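PDB 6OHC: guanine deaminase from Escherichia coli, which catalyses the zinc-dependent hydrolytic deamination of guanine to xanthine and ammonia, the first step of guanine degradation. Local coordinates for residues Ala31-Glu36 with Glu48-Trp53; Thr109-Glu114 with Pro175-Asp180; Val168-Asn173 with Ala211-Pro216; Val389-Thr394 with Arg423-Thr428. All coordinates share one frame; numbering follows the deposited sequence.

Overall arrangement
The four contacts form two groups far apart. Contact 1 and contact 4 belong to the strand-rich part made from both ends of the chain; their centres are about 18 Å apart and their nearest atoms about 9 Å. Contact 2 joins helix 101-111 to the loop after strand 164-169 of the TIM barrel, and contact 3 joins that same loop to the one after strand 203-208; their centres are about 13 Å apart, and they touch through D180 and M170. Along the chain contact 1 closes first, the segments of contacts 2 and 3 then alternate, and contact 4 comes last. Contacts 2 and 3 lie next to residues that probably bind substrate, whereas contacts 1 and 4 are away from the site.

Contact 1 of 4, residues Ala31-Glu36 with Glu48-Trp53; sequences ALRFIE and EWFGEW
The backbones of R33-I35 and F50-E52 stay apart, approaching most closely at I35 and E52, whose CA atoms are 6.6 Å from each other, so the gap is filled by side chains. R33 and F50 reach across it from opposite banks and slide past one another. The guanidinium of R33 turns one face to the rim of the F50 ring: CE2 sits over the middle of that face, 3.4 Å from R33 CZ, and the two planes are 70° apart. The guanidinium therefore meets the edge of the phenyl group and not its pi cloud. A bend at chi3 (73°) turns the end of the arginine across the ring edge, and its NH2 forms a salt bridge with D17 on strand 14-18. Arginine suits this place because its flat end can cover an aromatic edge while its charge is paired on the neighbouring strand.

Beside it, I35 extends CD1 to F50 CE2, 3.6 Å away, and the same methyl lies 3.9 Å from G51 CA. Glycine suits that place: its backbone conformation is one other residues rarely take, and the W49 ring stands where a CB would go. The other branch of I35, CG2, is 4.0 Å from E52 OE1, a loose contact at the exposed margin. F50 also meets the rings of F15 and F380. The contact joins strand 32-35, hydrogen-bonded to 14-18, to the end of strand 46-50, an edge strand of a small four-stranded mixed sheet: a side-chain junction between two sheets beside the amidohydrolase barrel.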
loop_
_atom_site.group_PDB
_atom_site.type_symbol
_atom_site.label_atom_id
_atom_site.label_comp_id
_atom_site.label_asym_id
_atom_site.label_seq_id
_atom_site.Cartn_x
_atom_site.Cartn_y
_atom_site.Cartn_z
ATOM N N ALA B 31 7.759 22.333 -16.827
ATOM C CA ALA B 31 9.170 21.888 -16.699
ATOM C C ALA B 31 9.312 20.394 -17.041
ATOM O O ALA B 31 10.454 19.857 -16.994
ATOM C CB ALA B 31 9.654 22.182 -15.315
ATOM N N LEU B 32 8.207 19.730 -17.371
ATOM C CA LEU B 32 8.234 18.262 -17.555
ATOM C C LEU B 32 8.583 17.967 -19.009
ATOM O O LEU B 32 7.938 18.567 -19.866
ATOM C CB LEU B 32 6.894 17.639 -17.149
ATOM C CG LEU B 32 6.915 16.110 -17.123
ATOM C CD1 LEU B 32 7.470 15.613 -15.812
ATOM C CD2 LEU B 32 5.533 15.554 -17.350
ATOM N N ARG B 33 9.544 17.088 -19.247
ATOM C CA ARG B 33 10.060 16.755 -20.589
ATOM C C ARG B 33 9.877 15.258 -20.820
ATOM O O ARG B 33 10.302 14.467 -19.947
ATOM C CB ARG B 33 11.523 17.202 -20.692
ATOM C CG ARG B 33 12.298 16.584 -21.841
ATOM C CD ARG B 33 13.585 17.333 -22.067
ATOM N NE ARG B 33 14.534 17.041 -21.011
ATOM C CZ ARG B 33 15.807 17.406 -21.032
ATOM N NH1 ARG B 33 16.314 18.040 -22.083
ATOM N NH2 ARG B 33 16.575 17.095 -20.023
ATOM N N PHE B 34 9.207 14.905 -21.919
ATOM C CA PHE B 34 8.990 13.515 -22.374
ATOM C C PHE B 34 9.607 13.372 -23.766
ATOM O O PHE B 34 9.212 14.129 -24.672
ATOM C CB PHE B 34 7.491 13.159 -22.388
ATOM C CG PHE B 34 7.216 11.771 -22.916
ATOM C CD1 PHE B 34 7.774 10.666 -22.296
ATOM C CD2 PHE B 34 6.413 11.564 -24.042
ATOM C CE1 PHE B 34 7.551 9.383 -22.766
ATOM C CE2 PHE B 34 6.231 10.290 -24.549
ATOM C CZ PHE B 34 6.770 9.196 -23.892
ATOM N N ILE B 35 10.539 12.446 -23.929
ATOM C CA ILE B 35 11.126 12.123 -25.247
ATOM C C ILE B 35 10.864 10.642 -25.499
ATOM O O ILE B 35 11.500 9.816 -24.844
ATOM C CB ILE B 35 12.626 12.486 -25.279
ATOM C CG1 ILE B 35 12.836 13.958 -24.916
ATOM C CG2 ILE B 35 13.227 12.140 -26.622
ATOM C CD1 ILE B 35 14.282 14.392 -24.869
ATOM N N GLU B 36 9.967 10.332 -26.416
ATOM C CA GLU B 36 9.528 8.936 -26.709
ATOM C C GLU B 36 10.689 8.122 -27.273
ATOM O O GLU B 36 10.875 6.931 -26.898
ATOM C CB GLU B 36 8.349 8.937 -27.692
ATOM C CG GLU B 36 7.664 7.590 -27.739
ATOM C CD GLU B 36 6.501 7.533 -28.682
ATOM O OE1 GLU B 36 5.419 8.039 -28.275
ATOM O OE2 GLU B 36 6.693 7.003 -29.821
ATOM N N GLU B 48 26.610 13.385 -20.935
ATOM C CA GLU B 48 27.436 13.996 -22.010
ATOM C C GLU B 48 26.484 14.691 -22.984
ATOM O O GLU B 48 26.706 15.865 -23.282
ATOM C CB GLU B 48 28.246 12.900 -22.702
ATOM C CG GLU B 48 29.118 13.400 -23.844
ATOM C CD GLU B 48 30.221 14.371 -23.456
ATOM O OE1 GLU B 48 30.824 14.955 -24.381
ATOM O OE2 GLU B 48 30.472 14.550 -22.267
ATOM N N TRP B 49 25.415 14.005 -23.387
ATOM C CA TRP B 49 24.426 14.520 -24.348
ATOM C C TRP B 49 23.059 13.886 -24.059
ATOM O O TRP B 49 22.998 12.673 -23.755
ATOM C CB TRP B 49 24.890 14.230 -25.792
ATOM C CG TRP B 49 24.094 14.948 -26.828
ATOM C CD1 TRP B 49 24.409 16.139 -27.427
ATOM C CD2 TRP B 49 22.861 14.500 -27.435
ATOM N NE1 TRP B 49 23.458 16.464 -28.376
ATOM C CE2 TRP B 49 22.484 15.497 -28.382
ATOM C CE3 TRP B 49 22.053 13.366 -27.304
ATOM C CZ2 TRP B 49 21.302 15.423 -29.103
ATOM C CZ3 TRP B 49 20.902 13.280 -28.044
ATOM C CH2 TRP B 49 20.532 14.292 -28.931
ATOM N N PHE B 50 21.988 14.651 -24.245
ATOM C CA PHE B 50 20.636 14.096 -24.081
ATOM C C PHE B 50 19.697 14.772 -25.068
ATOM O O PHE B 50 19.810 15.965 -25.229
ATOM C CB PHE B 50 20.200 14.261 -22.626
ATOM C CG PHE B 50 18.806 13.785 -22.402
ATOM C CD1 PHE B 50 18.540 12.435 -22.444
ATOM C CD2 PHE B 50 17.759 14.673 -22.234
ATOM C CE1 PHE B 50 17.243 11.970 -22.273
ATOM C CE2 PHE B 50 16.465 14.206 -22.039
ATOM C CZ PHE B 50 16.222 12.863 -22.069
ATOM N N GLY B 51 18.800 14.019 -25.693
ATOM C CA GLY B 51 17.747 14.565 -26.569
ATOM C C GLY B 51 17.241 13.495 -27.505
ATOM O O GLY B 51 17.400 12.307 -27.190
ATOM N N GLU B 52 16.650 13.898 -28.630
ATOM C CA GLU B 52 16.023 13.018 -29.645
ATOM C C GLU B 52 17.076 12.093 -30.267
ATOM O O GLU B 52 18.215 12.574 -30.557
ATOM C CB GLU B 52 15.436 13.897 -30.744
ATOM C CG GLU B 52 14.255 14.703 -30.306
ATOM C CD GLU B 52 12.926 13.937 -30.366
ATOM O OE1 GLU B 52 12.850 12.637 -30.612
ATOM O OE2 GLU B 52 11.941 14.672 -30.274
ATOM N N TRP B 53 16.732 10.822 -30.443
ATOM C CA TRP B 53 17.589 9.795 -31.097
ATOM C C TRP B 53 18.141 10.333 -32.430
ATOM O O TRP B 53 19.371 10.329 -32.594
ATOM C CB TRP B 53 16.761 8.526 -31.295
ATOM C CG TRP B 53 17.392 7.491 -32.153
ATOM C CD1 TRP B 53 16.981 7.132 -33.389
ATOM C CD2 TRP B 53 18.516 6.662 -31.839
ATOM N NE1 TRP B 53 17.768 6.129 -33.878
ATOM C CE2 TRP B 53 18.728 5.814 -32.946
ATOM C CE3 TRP B 53 19.394 6.559 -30.753
ATOM C CZ2 TRP B 53 19.781 4.892 -33.003
ATOM C CZ3 TRP B 53 20.425 5.635 -30.797
ATOM C CH2 TRP B 53 20.623 4.819 -31.915
#

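Contact 2 of 4, residues Thr109-Glu114 with Pro175-Asp180; sequences TERRYE and PDYLLD
R111 lays its whole side chain over one face of the Y177 ring. Its CB starts at the far side of the ring, 3.6 Å from Y177 CE1, and CG follows, 3.5 Å from Y177 CD1. CD then passes over the middle of the ring as a CH-pi donor, 3.6 Å from the centroid and 10° off the normal. NE stands 3.5 Å from Y177 CG, and beyond it CZ and NH1 both come down on Y177 CD2. The guanidinium is thus stacked flat on the tyrosine, its plane within 9° of the ring, with centres 4.1 Å apart. The straight run of the chain from CG to NE makes this possible, with chi1 at -170° carrying CG away from the backbone N. Arginine offers both methylenes and a flat cation to such a face, and E114 OE1 adds a long salt bridge to NE. P175 CB lies against the opposite face of the tyrosine, near its rim.

Deeper in, L178 sets CD1 4.0 Å from R111 N and has CD2 near E110 OE1. The carboxylate of E110 is bound to R209 and Q87, both probably substrate-binding residues. The arginine-tyrosine stack thus joins the end of helix 101-111 to the loop after strand 164-169, beside the probable guanine pocket of this amidohydrolase barrel.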
loop_
_atom_site.group_PDB
_atom_site.type_symbol
_atom_site.label_atom_id
_atom_site.label_comp_id
_atom_site.label_asym_id
_atom_site.label_seq_id
_atom_site.Cartn_x
_atom_site.Cartn_y
_atom_site.Cartn_z
ATOM N N THR B 109 16.002 -3.833 17.913
ATOM C CA THR B 109 16.351 -4.169 16.511
ATOM C C THR B 109 17.721 -3.549 16.207
ATOM O O THR B 109 18.598 -4.263 15.698
ATOM C CB THR B 109 15.277 -3.671 15.525
ATOM O OG1 THR B 109 14.001 -4.240 15.848
ATOM C CG2 THR B 109 15.635 -3.972 14.090
ATOM N N GLU B 110 17.904 -2.267 16.525
ATOM C CA GLU B 110 19.171 -1.530 16.227
ATOM C C GLU B 110 20.340 -2.181 16.980
ATOM O O GLU B 110 21.476 -2.138 16.502
ATOM C CB GLU B 110 19.035 -0.049 16.581
ATOM C CG GLU B 110 18.004 0.687 15.759
ATOM C CD GLU B 110 18.286 2.158 15.614
ATOM O OE1 GLU B 110 19.254 2.641 16.257
ATOM O OE2 GLU B 110 17.535 2.833 14.873
ATOM N N ARG B 111 20.065 -2.771 18.143
ATOM C CA ARG B 111 21.088 -3.415 19.010
ATOM C C ARG B 111 21.849 -4.495 18.239
ATOM O O ARG B 111 23.024 -4.688 18.508
ATOM C CB ARG B 111 20.414 -4.044 20.228
ATOM C CG ARG B 111 21.417 -4.499 21.283
ATOM C CD ARG B 111 20.788 -5.335 22.355
ATOM N NE ARG B 111 21.730 -5.558 23.420
ATOM C CZ ARG B 111 21.415 -6.075 24.589
ATOM N NH1 ARG B 111 20.172 -6.424 24.836
ATOM N NH2 ARG B 111 22.326 -6.209 25.523
ATOM N N ARG B 112 21.218 -5.195 17.309
ATOM C CA ARG B 112 21.864 -6.311 16.573
ATOM C C ARG B 112 23.044 -5.784 15.748
ATOM O O ARG B 112 23.928 -6.593 15.404
ATOM C CB ARG B 112 20.834 -7.047 15.707
ATOM C CG ARG B 112 19.656 -7.614 16.511
ATOM C CD ARG B 112 18.257 -7.463 15.896
ATOM N NE ARG B 112 18.117 -8.260 14.682
ATOM C CZ ARG B 112 17.964 -9.584 14.640
ATOM N NH1 ARG B 112 17.877 -10.279 15.755
ATOM N NH2 ARG B 112 17.895 -10.196 13.476
ATOM N N TYR B 113 23.055 -4.484 15.416
ATOM C CA TYR B 113 24.039 -3.860 14.491
ATOM C C TYR B 113 25.303 -3.490 15.261
ATOM O O TYR B 113 26.230 -2.931 14.644
ATOM C CB TYR B 113 23.408 -2.699 13.703
ATOM C CG TYR B 113 22.370 -3.148 12.694
ATOM C CD1 TYR B 113 21.139 -3.625 13.112
ATOM C CD2 TYR B 113 22.637 -3.189 11.343
ATOM C CE1 TYR B 113 20.175 -4.067 12.221
ATOM C CE2 TYR B 113 21.673 -3.598 10.432
ATOM C CZ TYR B 113 20.447 -4.059 10.866
ATOM O OH TYR B 113 19.482 -4.509 10.024
ATOM N N GLU B 114 25.409 -3.885 16.532
ATOM C CA GLU B 114 26.684 -3.856 17.304
ATOM C C GLU B 114 27.610 -4.952 16.744
ATOM O O GLU B 114 28.804 -4.715 16.717
ATOM C CB GLU B 114 26.412 -3.909 18.820
ATOM C CG GLU B 114 25.987 -5.267 19.410
ATOM C CD GLU B 114 25.327 -5.368 20.808
ATOM O OE1 GLU B 114 24.684 -6.422 21.070
ATOM O OE2 GLU B 114 25.427 -4.428 21.667
ATOM N N PRO B 175 17.864 2.560 26.143
ATOM C CA PRO B 175 18.595 1.486 26.804
ATOM C C PRO B 175 20.118 1.677 26.760
ATOM O O PRO B 175 20.650 2.255 25.827
ATOM C CB PRO B 175 18.118 0.257 26.070
ATOM C CG PRO B 175 16.718 0.655 25.593
ATOM C CD PRO B 175 16.886 2.087 25.154
ATOM N N ASP B 176 20.763 1.206 27.831
ATOM C CA ASP B 176 22.206 1.342 28.074
ATOM C C ASP B 176 22.968 0.743 26.883
ATOM O O ASP B 176 23.887 1.389 26.394
ATOM C CB ASP B 176 22.552 0.717 29.420
ATOM C CG ASP B 176 23.967 1.092 29.788
ATOM O OD1 ASP B 176 24.171 2.314 30.161
ATOM O OD2 ASP B 176 24.845 0.195 29.586
ATOM N N TYR B 177 22.532 -0.409 26.370
ATOM C CA TYR B 177 23.186 -1.110 25.229
ATOM C C TYR B 177 23.280 -0.207 23.978
ATOM O O TYR B 177 24.037 -0.557 23.074
ATOM C CB TYR B 177 22.491 -2.445 24.950
ATOM C CG TYR B 177 21.055 -2.352 24.510
ATOM C CD1 TYR B 177 20.704 -1.762 23.296
ATOM C CD2 TYR B 177 20.046 -2.936 25.257
ATOM C CE1 TYR B 177 19.391 -1.728 22.846
ATOM C CE2 TYR B 177 18.724 -2.891 24.835
ATOM C CZ TYR B 177 18.399 -2.290 23.630
ATOM O OH TYR B 177 17.101 -2.263 23.246
ATOM N N LEU B 178 22.557 0.903 23.925
ATOM C CA LEU B 178 22.496 1.797 22.741
ATOM C C LEU B 178 22.881 3.248 23.074
ATOM O O LEU B 178 22.640 4.089 22.208
ATOM C CB LEU B 178 21.070 1.771 22.184
ATOM C CG LEU B 178 20.979 1.793 20.665
ATOM C CD1 LEU B 178 21.452 0.452 20.090
ATOM C CD2 LEU B 178 19.541 2.088 20.279
ATOM N N LEU B 179 23.364 3.562 24.275
ATOM C CA LEU B 179 23.771 4.951 24.612
ATOM C C LEU B 179 25.211 5.208 24.137
ATOM O O LEU B 179 26.022 4.320 24.245
ATOM C CB LEU B 179 23.673 5.186 26.123
ATOM C CG LEU B 179 22.271 5.163 26.716
ATOM C CD1 LEU B 179 22.318 5.737 28.123
ATOM C CD2 LEU B 179 21.276 5.923 25.868
ATOM N N ASP B 180 25.494 6.403 23.620
ATOM C CA ASP B 180 26.871 6.933 23.503
ATOM C C ASP B 180 27.040 7.934 24.669
ATOM O O ASP B 180 26.171 7.917 25.585
ATOM C CB ASP B 180 27.144 7.456 22.087
ATOM C CG ASP B 180 26.267 8.628 21.650
ATOM O OD1 ASP B 180 25.640 9.243 22.513
ATOM O OD2 ASP B 180 26.220 8.912 20.429
#

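Contact 3 of 4, residues Val168-Asn173 with Ala211-Pro216; sequences VMMDRN and APTSSP
D171 and R172 bind the 211-216 loop mostly through its backbone. D171 OD1 accepts S215 N at 2.6 Å through its syn lone pair in a nearly straight bond, 173°, while OD2 takes the S215 hydroxyl in a bond whose very short length is doubtful. R172 reaches the carbonyls at the start of the loop: NE gives a bond of 2.8 Å to P212 O, and NH2 one of 3.1 Å to A211 O, close to the guanidinium plane. Its extended chain from CG to NE brings both donors up to them, and S214 O lies over one face of the guanidinium without a hydrogen bond. N173 ND2 shares P212 O from 3.0 Å, so that oxygen is held by two side chains. T213 O accepts R172 N and, more weakly, D171 N.

A water bridges the segments, donating to M169 O and S214 OG and also bonded to T213 OG1. T213 OG1 bonds the backbone O of F210, itself a probable substrate-binding residue, and S214 OG bonds Q218. S215 is the N-cap of helix 216-228, its OG reaching Q218 N. The contact links strand 164-169 to that helix, while W247 of helix 242-251 packs against N173 and P212.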
loop_
_atom_site.group_PDB
_atom_site.type_symbol
_atom_site.label_atom_id
_atom_site.label_comp_id
_atom_site.label_asym_id
_atom_site.label_seq_id
_atom_site.Cartn_x
_atom_site.Cartn_y
_atom_site.Cartn_z
ATOM N N VAL B 168 24.309 7.939 14.536
ATOM C CA VAL B 168 23.247 8.441 15.432
ATOM C C VAL B 168 23.909 8.880 16.739
ATOM O O VAL B 168 24.659 8.108 17.301
ATOM C CB VAL B 168 22.167 7.374 15.658
ATOM C CG1 VAL B 168 21.182 7.912 16.677
ATOM C CG2 VAL B 168 21.493 7.020 14.329
ATOM N N MET B 169 23.610 10.091 17.181
ATOM C CA MET B 169 24.015 10.604 18.511
ATOM C C MET B 169 22.831 10.464 19.471
ATOM O O MET B 169 21.727 10.902 19.132
ATOM C CB MET B 169 24.466 12.058 18.407
ATOM C CG MET B 169 25.438 12.270 17.253
ATOM S SD MET B 169 25.855 13.968 16.978
ATOM C CE MET B 169 24.313 14.540 16.309
ATOM N N MET B 170 23.071 9.825 20.612
ATOM C CA MET B 170 22.040 9.380 21.586
ATOM C C MET B 170 22.735 9.091 22.927
ATOM O O MET B 170 23.293 7.993 23.052
ATOM C CB MET B 170 21.424 8.093 21.002
ATOM C CG MET B 170 20.096 7.609 21.561
ATOM S SD MET B 170 19.609 5.903 20.931
ATOM C CE MET B 170 20.915 5.708 19.720
ATOM N N ASP B 171 22.699 10.015 23.887
ATOM C CA ASP B 171 23.416 9.828 25.177
ATOM C C ASP B 171 22.430 9.583 26.325
ATOM O O ASP B 171 22.918 9.314 27.419
ATOM C CB ASP B 171 24.381 10.978 25.503
ATOM C CG ASP B 171 23.748 12.335 25.812
ATOM O OD1 ASP B 171 22.576 12.598 25.385
ATOM O OD2 ASP B 171 24.453 13.143 26.429
ATOM N N ARG B 172 21.113 9.597 26.108
ATOM C CA ARG B 172 20.166 9.439 27.239
ATOM C C ARG B 172 18.785 8.923 26.803
ATOM O O ARG B 172 18.505 8.835 25.606
ATOM C CB ARG B 172 19.998 10.792 27.944
ATOM C CG ARG B 172 19.157 11.764 27.137
ATOM C CD ARG B 172 18.693 12.985 27.905
ATOM N NE ARG B 172 17.951 13.880 27.029
ATOM C CZ ARG B 172 17.733 15.152 27.279
ATOM N NH1 ARG B 172 18.131 15.696 28.413
ATOM N NH2 ARG B 172 17.067 15.896 26.429
ATOM N N ASN B 173 17.953 8.629 27.806
ATOM C CA ASN B 173 16.530 8.242 27.699
ATOM C C ASN B 173 16.377 7.118 26.669
ATOM O O ASN B 173 15.459 7.165 25.813
ATOM C CB ASN B 173 15.693 9.484 27.394
ATOM C CG ASN B 173 15.709 10.498 28.521
ATOM O OD1 ASN B 173 16.051 10.163 29.640
ATOM N ND2 ASN B 173 15.490 11.759 28.214
ATOM N N ALA B 211 15.797 15.355 20.050
ATOM C CA ALA B 211 15.904 16.111 21.317
ATOM C C ALA B 211 15.755 15.196 22.531
ATOM O O ALA B 211 16.605 15.231 23.436
ATOM C CB ALA B 211 14.916 17.232 21.348
ATOM N N PRO B 212 14.734 14.332 22.616
ATOM C CA PRO B 212 14.555 13.530 23.822
ATOM C C PRO B 212 15.809 12.731 24.221
ATOM O O PRO B 212 16.008 12.565 25.416
ATOM C CB PRO B 212 13.383 12.586 23.472
ATOM C CG PRO B 212 12.594 13.347 22.416
ATOM C CD PRO B 212 13.639 14.150 21.649
ATOM N N THR B 213 16.588 12.210 23.258
ATOM C CA THR B 213 17.684 11.230 23.528
ATOM C C THR B 213 19.080 11.895 23.462
ATOM O O THR B 213 20.097 11.137 23.465
ATOM C CB THR B 213 17.574 10.040 22.575
ATOM O OG1 THR B 213 17.542 10.511 21.227
ATOM C CG2 THR B 213 16.373 9.186 22.896
ATOM N N SER B 214 19.130 13.232 23.401
ATOM C CA SER B 214 20.387 14.024 23.389
ATOM C C SER B 214 20.365 15.049 24.535
ATOM O O SER B 214 19.531 16.003 24.493
ATOM C CB SER B 214 20.608 14.684 22.028
ATOM O OG SER B 214 21.194 13.775 21.096
ATOM N N SER B 215 21.245 14.848 25.536
ATOM C CA SER B 215 21.567 15.810 26.628
ATOM C C SER B 215 21.927 17.175 26.033
ATOM O O SER B 215 22.334 17.277 24.873
ATOM C CB SER B 215 22.679 15.290 27.488
ATOM O OG SER B 215 23.937 15.474 26.866
ATOM N N PRO B 216 21.744 18.284 26.782
ATOM C CA PRO B 216 22.300 19.578 26.381
ATOM C C PRO B 216 23.781 19.462 25.957
ATOM O O PRO B 216 24.177 20.062 24.985
ATOM C CB PRO B 216 22.192 20.451 27.652
ATOM C CG PRO B 216 21.124 19.787 28.518
ATOM C CD PRO B 216 21.045 18.345 28.079
HETATM O O HOH W 1 19.430 11.781 20.223
#

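Contact 4 of 4, residues Val389-Thr394 with Arg423-Thr428; sequences VVMEPT and RSIYRT
A classic beta bulge interrupts the antiparallel pairing of strands 388-391 and 425-430: Y426 and R427 both face V390. V390 O accepts two backbone donors, Y426 N at 2.8 Å and R427 N at 3.2 Å, and V390 N returns a bond to R427 O. Past the bulge, E392 N binds S424 O at 2.8 Å.

On one side V390 lies alongside both bulge residues, its CG1 3.8 Å from Y426 CD2 and its CB 3.9 Å from R427 CB. A bend at chi2 (-82°) folds R427 back, placing NH1 over the centre of the Y426 ring and letting it bond Y426 O at 2.8 Å. Arginine fits because one nitrogen covers the face and satisfies a carbonyl; K72 also makes a cation-pi contact with Y426. The face of V389, M391 and I425 is largely apolar: V389 CG1 meets I425 CG1 at 4.0 Å, and M391 CE lies near I425 CD1 and S424 CB. T428, on the same face, bonds L131 O through OG1.

L337 of helix 336-348 covers M391, S424 and I425. Strand 388-391 also pairs with 73-84, and 425-430 with 433-437. R423 forms salt bridges with D421 and with D422 of the second subunit.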
loop_
_atom_site.group_PDB
_atom_site.type_symbol
_atom_site.label_atom_id
_atom_site.label_comp_id
_atom_site.label_asym_id
_atom_site.label_seq_id
_atom_site.Cartn_x
_atom_site.Cartn_y
_atom_site.Cartn_z
ATOM N N VAL B 389 16.962 5.069 -13.664
ATOM C CA VAL B 389 16.202 3.817 -13.503
ATOM C C VAL B 389 15.492 3.501 -14.823
ATOM O O VAL B 389 14.768 4.355 -15.352
ATOM C CB VAL B 389 15.201 3.990 -12.355
ATOM C CG1 VAL B 389 14.329 2.777 -12.121
ATOM C CG2 VAL B 389 15.894 4.381 -11.073
ATOM N N VAL B 390 15.666 2.286 -15.326
ATOM C CA VAL B 390 14.838 1.778 -16.444
ATOM C C VAL B 390 13.613 1.119 -15.815
ATOM O O VAL B 390 13.765 0.168 -15.006
ATOM C CB VAL B 390 15.617 0.840 -17.365
ATOM C CG1 VAL B 390 14.745 0.364 -18.513
ATOM C CG2 VAL B 390 16.852 1.543 -17.882
ATOM N N MET B 391 12.441 1.652 -16.165
ATOM C CA MET B 391 11.151 1.253 -15.580
ATOM C C MET B 391 10.320 0.537 -16.647
ATOM O O MET B 391 10.327 0.959 -17.811
ATOM C CB MET B 391 10.416 2.480 -15.051
ATOM C CG MET B 391 10.997 2.990 -13.745
ATOM S SD MET B 391 9.990 4.276 -13.104
ATOM C CE MET B 391 8.867 3.248 -12.152
ATOM N N GLU B 392 9.719 -0.585 -16.264
ATOM C CA GLU B 392 8.695 -1.298 -17.033
ATOM C C GLU B 392 7.393 -1.088 -16.289
ATOM O O GLU B 392 7.040 -1.873 -15.429
ATOM C CB GLU B 392 9.035 -2.788 -17.077
ATOM C CG GLU B 392 8.073 -3.626 -17.925
ATOM C CD GLU B 392 8.482 -5.073 -17.851
ATOM O OE1 GLU B 392 9.371 -5.358 -17.062
ATOM O OE2 GLU B 392 7.842 -5.908 -18.528
ATOM N N PRO B 393 6.640 -0.026 -16.572
ATOM C CA PRO B 393 5.363 0.202 -15.910
ATOM C C PRO B 393 4.282 -0.799 -16.342
ATOM O O PRO B 393 3.195 -0.760 -15.743
ATOM C CB PRO B 393 5.020 1.631 -16.383
ATOM C CG PRO B 393 5.594 1.686 -17.761
ATOM C CD PRO B 393 6.918 0.966 -17.614
ATOM N N THR B 394 4.614 -1.743 -17.244
ATOM C CA THR B 394 3.698 -2.822 -17.699
ATOM C C THR B 394 4.120 -4.184 -17.125
ATOM O O THR B 394 3.716 -5.223 -17.712
ATOM C CB THR B 394 3.683 -2.844 -19.227
ATOM O OG1 THR B 394 4.996 -3.131 -19.701
ATOM C CG2 THR B 394 3.289 -1.515 -19.831
ATOM N N ARG B 423 8.568 -4.480 -9.011
ATOM C CA ARG B 423 8.582 -5.185 -10.312
ATOM C C ARG B 423 8.719 -4.179 -11.475
ATOM O O ARG B 423 9.128 -4.603 -12.583
ATOM C CB ARG B 423 7.358 -6.086 -10.471
ATOM C CG ARG B 423 7.484 -7.327 -9.607
ATOM C CD ARG B 423 6.191 -8.096 -9.472
ATOM N NE ARG B 423 5.204 -7.370 -8.692
ATOM C CZ ARG B 423 4.018 -7.884 -8.338
ATOM N NH1 ARG B 423 3.685 -9.111 -8.693
ATOM N NH2 ARG B 423 3.159 -7.148 -7.664
ATOM N N SER B 424 8.400 -2.919 -11.248
ATOM C CA SER B 424 8.489 -1.843 -12.245
ATOM C C SER B 424 9.969 -1.500 -12.504
ATOM O O SER B 424 10.226 -0.860 -13.492
ATOM C CB SER B 424 7.753 -0.614 -11.736
ATOM O OG SER B 424 6.371 -0.871 -11.635
ATOM N N ILE B 425 10.882 -1.822 -11.586
ATOM C CA ILE B 425 12.316 -1.410 -11.698
ATOM C C ILE B 425 13.059 -2.523 -12.447
ATOM O O ILE B 425 13.247 -3.623 -11.860
ATOM C CB ILE B 425 12.953 -1.082 -10.334
ATOM C CG1 ILE B 425 12.404 0.234 -9.746
ATOM C CG2 ILE B 425 14.455 -0.926 -10.513
ATOM C CD1 ILE B 425 10.920 0.361 -9.723
ATOM N N TYR B 426 13.415 -2.260 -13.710
ATOM C CA TYR B 426 14.055 -3.235 -14.613
ATOM C C TYR B 426 15.565 -3.132 -14.497
ATOM O O TYR B 426 16.245 -4.177 -14.552
ATOM C CB TYR B 426 13.632 -2.918 -16.028
ATOM C CG TYR B 426 14.119 -3.849 -17.085
ATOM C CD1 TYR B 426 13.638 -5.151 -17.149
ATOM C CD2 TYR B 426 14.953 -3.404 -18.092
ATOM C CE1 TYR B 426 14.042 -6.015 -18.159
ATOM C CE2 TYR B 426 15.335 -4.240 -19.118
ATOM C CZ TYR B 426 14.885 -5.546 -19.153
ATOM O OH TYR B 426 15.251 -6.407 -20.155
ATOM N N ARG B 427 16.091 -1.915 -14.398
ATOM C CA ARG B 427 17.558 -1.656 -14.354
ATOM C C ARG B 427 17.798 -0.393 -13.535
ATOM O O ARG B 427 16.987 0.503 -13.588
ATOM C CB ARG B 427 18.211 -1.507 -15.733
ATOM C CG ARG B 427 18.005 -2.661 -16.693
ATOM C CD ARG B 427 18.953 -3.789 -16.441
ATOM N NE ARG B 427 18.898 -4.851 -17.442
ATOM C CZ ARG B 427 18.036 -5.867 -17.451
ATOM N NH1 ARG B 427 17.082 -5.977 -16.534
ATOM N NH2 ARG B 427 18.135 -6.772 -18.415
ATOM N N THR B 428 18.842 -0.388 -12.730
ATOM C CA THR B 428 19.271 0.801 -11.983
ATOM C C THR B 428 20.728 1.075 -12.359
ATOM O O THR B 428 21.533 0.143 -12.396
ATOM C CB THR B 428 19.023 0.645 -10.486
ATOM O OG1 THR B 428 17.653 0.336 -10.297
ATOM C CG2 THR B 428 19.388 1.887 -9.707
#